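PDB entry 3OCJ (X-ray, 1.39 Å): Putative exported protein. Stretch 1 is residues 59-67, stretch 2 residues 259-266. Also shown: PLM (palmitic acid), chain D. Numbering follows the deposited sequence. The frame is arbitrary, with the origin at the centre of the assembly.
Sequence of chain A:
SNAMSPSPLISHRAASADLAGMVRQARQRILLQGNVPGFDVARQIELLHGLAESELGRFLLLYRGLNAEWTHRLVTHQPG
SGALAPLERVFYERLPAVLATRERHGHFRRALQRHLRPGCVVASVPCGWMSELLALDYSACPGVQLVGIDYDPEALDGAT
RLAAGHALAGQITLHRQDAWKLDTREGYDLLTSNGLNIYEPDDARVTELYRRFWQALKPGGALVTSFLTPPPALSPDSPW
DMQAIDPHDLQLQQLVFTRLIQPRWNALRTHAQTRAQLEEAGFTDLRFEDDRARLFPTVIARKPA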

# COMPACT_ATOMS: atom_id res chain seq x y z
N PHE A 59 7.85 5.95 12.46
CA PHE A 59 7.11 4.71 12.27
C PHE A 59 7.82 3.81 11.26
O PHE A 59 7.95 2.60 11.47
CB PHE A 59 5.67 4.99 11.81
CG PHE A 59 4.79 3.76 11.79
CD1 PHE A 59 4.00 3.45 12.89
CD2 PHE A 59 4.79 2.92 10.70
CE1 PHE A 59 3.22 2.30 12.89
CE2 PHE A 59 4.00 1.76 10.70
CZ PHE A 59 3.21 1.46 11.80
N LEU A 60 8.29 4.39 10.17
CA LEU A 60 9.00 3.63 9.15
C LEU A 60 10.35 3.11 9.64
O LEU A 60 10.72 1.98 9.34
CB LEU A 60 9.18 4.46 7.88
CG LEU A 60 7.86 4.68 7.14
CD1 LEU A 60 7.99 5.78 6.10
CD2 LEU A 60 7.37 3.37 6.52
N LEU A 61 11.09 3.92 10.40
CA LEU A 61 12.37 3.46 10.92
C LEU A 61 12.16 2.25 11.82
O LEU A 61 12.94 1.30 11.78
CB LEU A 61 13.06 4.57 11.72
CG LEU A 61 13.73 5.64 10.85
CD1 LEU A 61 13.99 6.90 11.67
CD2 LEU A 61 15.03 5.10 10.25
N LEU A 62 11.10 2.31 12.63
CA LEU A 62 10.81 1.25 13.60
C LEU A 62 10.27 -0.00 12.94
O LEU A 62 10.72 -1.12 13.23
CB LEU A 62 9.77 1.72 14.62
CG LEU A 62 10.26 2.57 15.78
CD1 LEU A 62 9.09 3.20 16.50
CD2 LEU A 62 11.07 1.69 16.73
N TYR A 63 9.28 0.17 12.06
CA TYR A 63 8.48 -0.97 11.60
C TYR A 63 8.68 -1.33 10.13
O TYR A 63 8.24 -2.39 9.68
CB TYR A 63 6.99 -0.74 11.91
CG TYR A 63 6.79 -0.36 13.37
CD1 TYR A 63 7.15 -1.23 14.39
CD2 TYR A 63 6.26 0.88 13.72
CE1 TYR A 63 6.99 -0.87 15.73
CE2 TYR A 63 6.09 1.24 15.05
CZ TYR A 63 6.46 0.37 16.04
OH TYR A 63 6.29 0.75 17.36
N ARG A 64 9.30 -0.42 9.37
CA ARG A 64 9.75 -0.72 8.01
C ARG A 64 8.62 -1.13 7.07
O ARG A 64 8.80 -1.89 6.12
CB ARG A 64 10.89 -1.75 8.04
CG ARG A 64 12.07 -1.25 8.87
CD ARG A 64 13.29 -2.17 8.80
NE ARG A 64 12.99 -3.51 9.25
CZ ARG A 64 12.98 -4.58 8.45
NH1 ARG A 64 12.70 -5.77 8.95
NH2 ARG A 64 13.25 -4.45 7.16
N GLY A 65 7.44 -0.58 7.33
CA GLY A 65 6.29 -0.74 6.46
C GLY A 65 5.19 0.20 6.91
O GLY A 65 5.35 0.95 7.88
N LEU A 66 4.07 0.16 6.21
CA LEU A 66 2.94 1.02 6.53
C LEU A 66 1.84 0.23 7.22
O LEU A 66 1.58 -0.92 6.87
CB LEU A 66 2.37 1.66 5.27
CG LEU A 66 3.29 2.61 4.51
CD1 LEU A 66 2.62 3.10 3.23
CD2 LEU A 66 3.72 3.79 5.38
N ASN A 67 1.20 0.86 8.20
CA ASN A 67 -0.02 0.29 8.77
C ASN A 67 -1.23 1.05 8.24
O ASN A 67 -1.11 1.89 7.33
CB ASN A 67 0.01 0.35 10.30
CG ASN A 67 0.03 1.77 10.82
OD1 ASN A 67 0.26 2.72 10.07
ND2 ASN A 67 -0.20 1.92 12.12
C1 PLM D . 2.18 -0.23 1.56
O1 PLM D . 1.15 0.15 0.96
O2 PLM D . 2.04 -0.83 2.65
C2 PLM D . 3.58 0.02 1.01
C3 PLM D . 3.61 0.99 -0.17
C4 PLM D . 5.06 1.37 -0.44
C5 PLM D . 5.27 2.14 -1.73
C6 PLM D . 4.62 3.52 -1.70
C7 PLM D . 4.77 4.22 -0.36
C8 PLM D . 6.21 4.60 -0.03
C9 PLM D . 6.21 5.33 1.31
CA PLM D . 7.47 6.15 1.55
CB PLM D . 7.16 7.26 2.56
CC PLM D . 8.42 7.82 3.19
CD PLM D . 8.07 8.89 4.21
CE PLM D . 9.33 9.33 4.95
CF PLM D . 8.99 10.02 6.27
CG PLM D . 8.16 11.28 6.07
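Stretch 2, residues 259-266: RLIQPRWN

Both stretches are helix ends running into loop. Stretch 1 is helical through Tyr63 and stretch 2 through Ile261, where a wider pi-type turn closes the helix. Each then leaves helical geometry through a residue with positive phi, Arg64 (60/31) and Gln262 (61/65). The register follows from the nearest CA pairs, Leu61 CA to Ile261 CA at 5.1 Å and Arg64 CA to Pro263 CA at 4.5 Å: sequence number rises together on both sides, so the two stretches advance in the same general sense. Together they bury 539 Å², although touching residues are at least 197 positions apart.

Phe59 makes no contact across the pair, but its O accepts the helical hydrogen bond from Tyr63 N at 2.8 Å. Leu60, whose CA-to-CB bond points toward stretch 2, packs against two residues. Its CB lies 4.0 Å from Ile261 CD1, and its CD2 approaches Trp265 CZ3 to 3.9 Å, near the plane of the indole at its edge. The CA-to-CB bond of Leu61 points sideways, yet the end of the side chain comes nearer, bringing CD2 to 3.8 Å from Leu260 O. One water joins the two helix ends, donating to Leu61 O at 2.8 Å and to Ile261 O at 2.9 Å. The CA-to-CB bond of Leu62 points away.

The CA-to-CB bond of Tyr63 also points away, and the residue takes part through its backbone: Arg264 NE donates to Tyr63 O at 2.9 Å, with an N-H...O angle of 152°.

Arg64 has the largest covered area, 127 Å². Its NH2 donates to Gln262 O (2.9 Å, 155°), reaching a carbonyl just past the end of the stretch 2 helix, while its O accepts from Arg264 N (2.8 Å, 161°). A longer CA-H...O contact, Pro263 CA to Arg64 O at 3.6 Å, adds to that carbonyl's surroundings. The two arginines also meet side chain to side chain, Arg64 NH1 being 3.3 Å from Arg264 NH2. Both are donors of like charge, so this is proximity without a hydrogen bond. A second water accepts from Arg64 NE at 3.0 Å and Arg264 NH2 at 3.1 Å, and donates to Leu62 O at 2.8 Å.

At Gly65 the extended backbone (-170/180) places CA 3.8 Å from Trp265 CZ3. Leu66 CG follows at 4.2 Å from the same CZ3, both approaching the ring obliquely. Palmitic acid covers one indole face, with PLM C4 3.5 Å from Trp265 CD2; it also meets stretch 1, where Leu60 CD1 lies 3.6 Å from PLM CC. Asn67 is beyond reach of stretch 2 and caps the following helix.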

# COMPACT_ATOMS: atom_id res chain seq x y z
N ARG A 259 19.22 2.60 2.38
CA ARG A 259 20.17 2.78 3.46
C ARG A 259 19.53 3.12 4.81
O ARG A 259 20.00 2.67 5.85
CB ARG A 259 21.22 3.84 3.10
CG ARG A 259 22.36 3.91 4.10
CD ARG A 259 23.51 4.74 3.57
NE ARG A 259 24.05 4.17 2.34
CZ ARG A 259 25.19 4.57 1.78
NH1 ARG A 259 25.90 5.53 2.34
NH2 ARG A 259 25.61 4.00 0.66
N LEU A 260 18.47 3.92 4.79
CA LEU A 260 17.94 4.40 6.06
C LEU A 260 16.80 3.54 6.63
O LEU A 260 16.94 2.96 7.71
CB LEU A 260 17.53 5.87 5.97
CG LEU A 260 18.62 6.81 5.41
CD1 LEU A 260 18.16 8.26 5.46
CD2 LEU A 260 19.93 6.63 6.18
N ILE A 261 15.70 3.45 5.90
CA ILE A 261 14.53 2.72 6.39
C ILE A 261 14.65 1.21 6.21
O ILE A 261 14.36 0.43 7.12
CB ILE A 261 13.26 3.18 5.65
CG1 ILE A 261 12.97 4.65 5.98
CG2 ILE A 261 12.08 2.25 5.97
CD1 ILE A 261 11.90 5.27 5.08
N GLN A 262 15.08 0.80 5.02
CA GLN A 262 15.14 -0.61 4.62
C GLN A 262 13.75 -1.24 4.64
O GLN A 262 13.48 -2.16 5.41
CB GLN A 262 16.15 -1.38 5.46
CG GLN A 262 17.51 -0.69 5.47
CD GLN A 262 18.66 -1.64 5.74
OE1 GLN A 262 18.64 -2.41 6.69
NE2 GLN A 262 19.68 -1.58 4.88
N PRO A 263 12.87 -0.76 3.77
CA PRO A 263 11.46 -1.19 3.85
C PRO A 263 11.25 -2.67 3.51
O PRO A 263 12.00 -3.26 2.73
CB PRO A 263 10.75 -0.34 2.79
CG PRO A 263 11.77 0.62 2.26
CD PRO A 263 13.13 0.17 2.67
N ARG A 264 10.18 -3.22 4.06
CA ARG A 264 9.81 -4.61 3.87
C ARG A 264 8.95 -4.85 2.62
O ARG A 264 8.64 -6.00 2.32
CB ARG A 264 8.96 -5.10 5.05
CG ARG A 264 9.54 -4.93 6.43
CD ARG A 264 8.41 -5.03 7.46
NE ARG A 264 8.93 -5.02 8.81
CZ ARG A 264 9.39 -6.10 9.43
NH1 ARG A 264 9.37 -7.27 8.81
NH2 ARG A 264 9.87 -6.01 10.66
N TRP A 265 8.55 -3.78 1.93
CA TRP A 265 7.64 -3.89 0.78
C TRP A 265 8.37 -4.16 -0.53
O TRP A 265 7.97 -3.65 -1.58
CB TRP A 265 6.79 -2.63 0.65
CG TRP A 265 7.54 -1.32 0.51
CD1 TRP A 265 8.33 -0.94 -0.54
CD2 TRP A 265 7.54 -0.22 1.43
NE1 TRP A 265 8.83 0.34 -0.32
CE2 TRP A 265 8.34 0.81 0.87
CE3 TRP A 265 6.90 0.02 2.66
CZ2 TRP A 265 8.56 2.03 1.52
CZ3 TRP A 265 7.12 1.23 3.30
CH2 TRP A 265 7.94 2.22 2.73
N ASN A 266 9.41 -4.98 -0.47
CA ASN A 266 10.29 -5.16 -1.62
C ASN A 266 10.11 -6.46 -2.41
O ASN A 266 11.05 -6.94 -3.04
CB ASN A 266 11.75 -4.99 -1.19
CG ASN A 266 12.20 -6.09 -0.25
OD1 ASN A 266 11.39 -6.81 0.35
ND2 ASN A 266 13.52 -6.22 -0.10
O HOH W 1 14.95 1.00 9.86
O HOH W 2 11.24 -3.41 11.71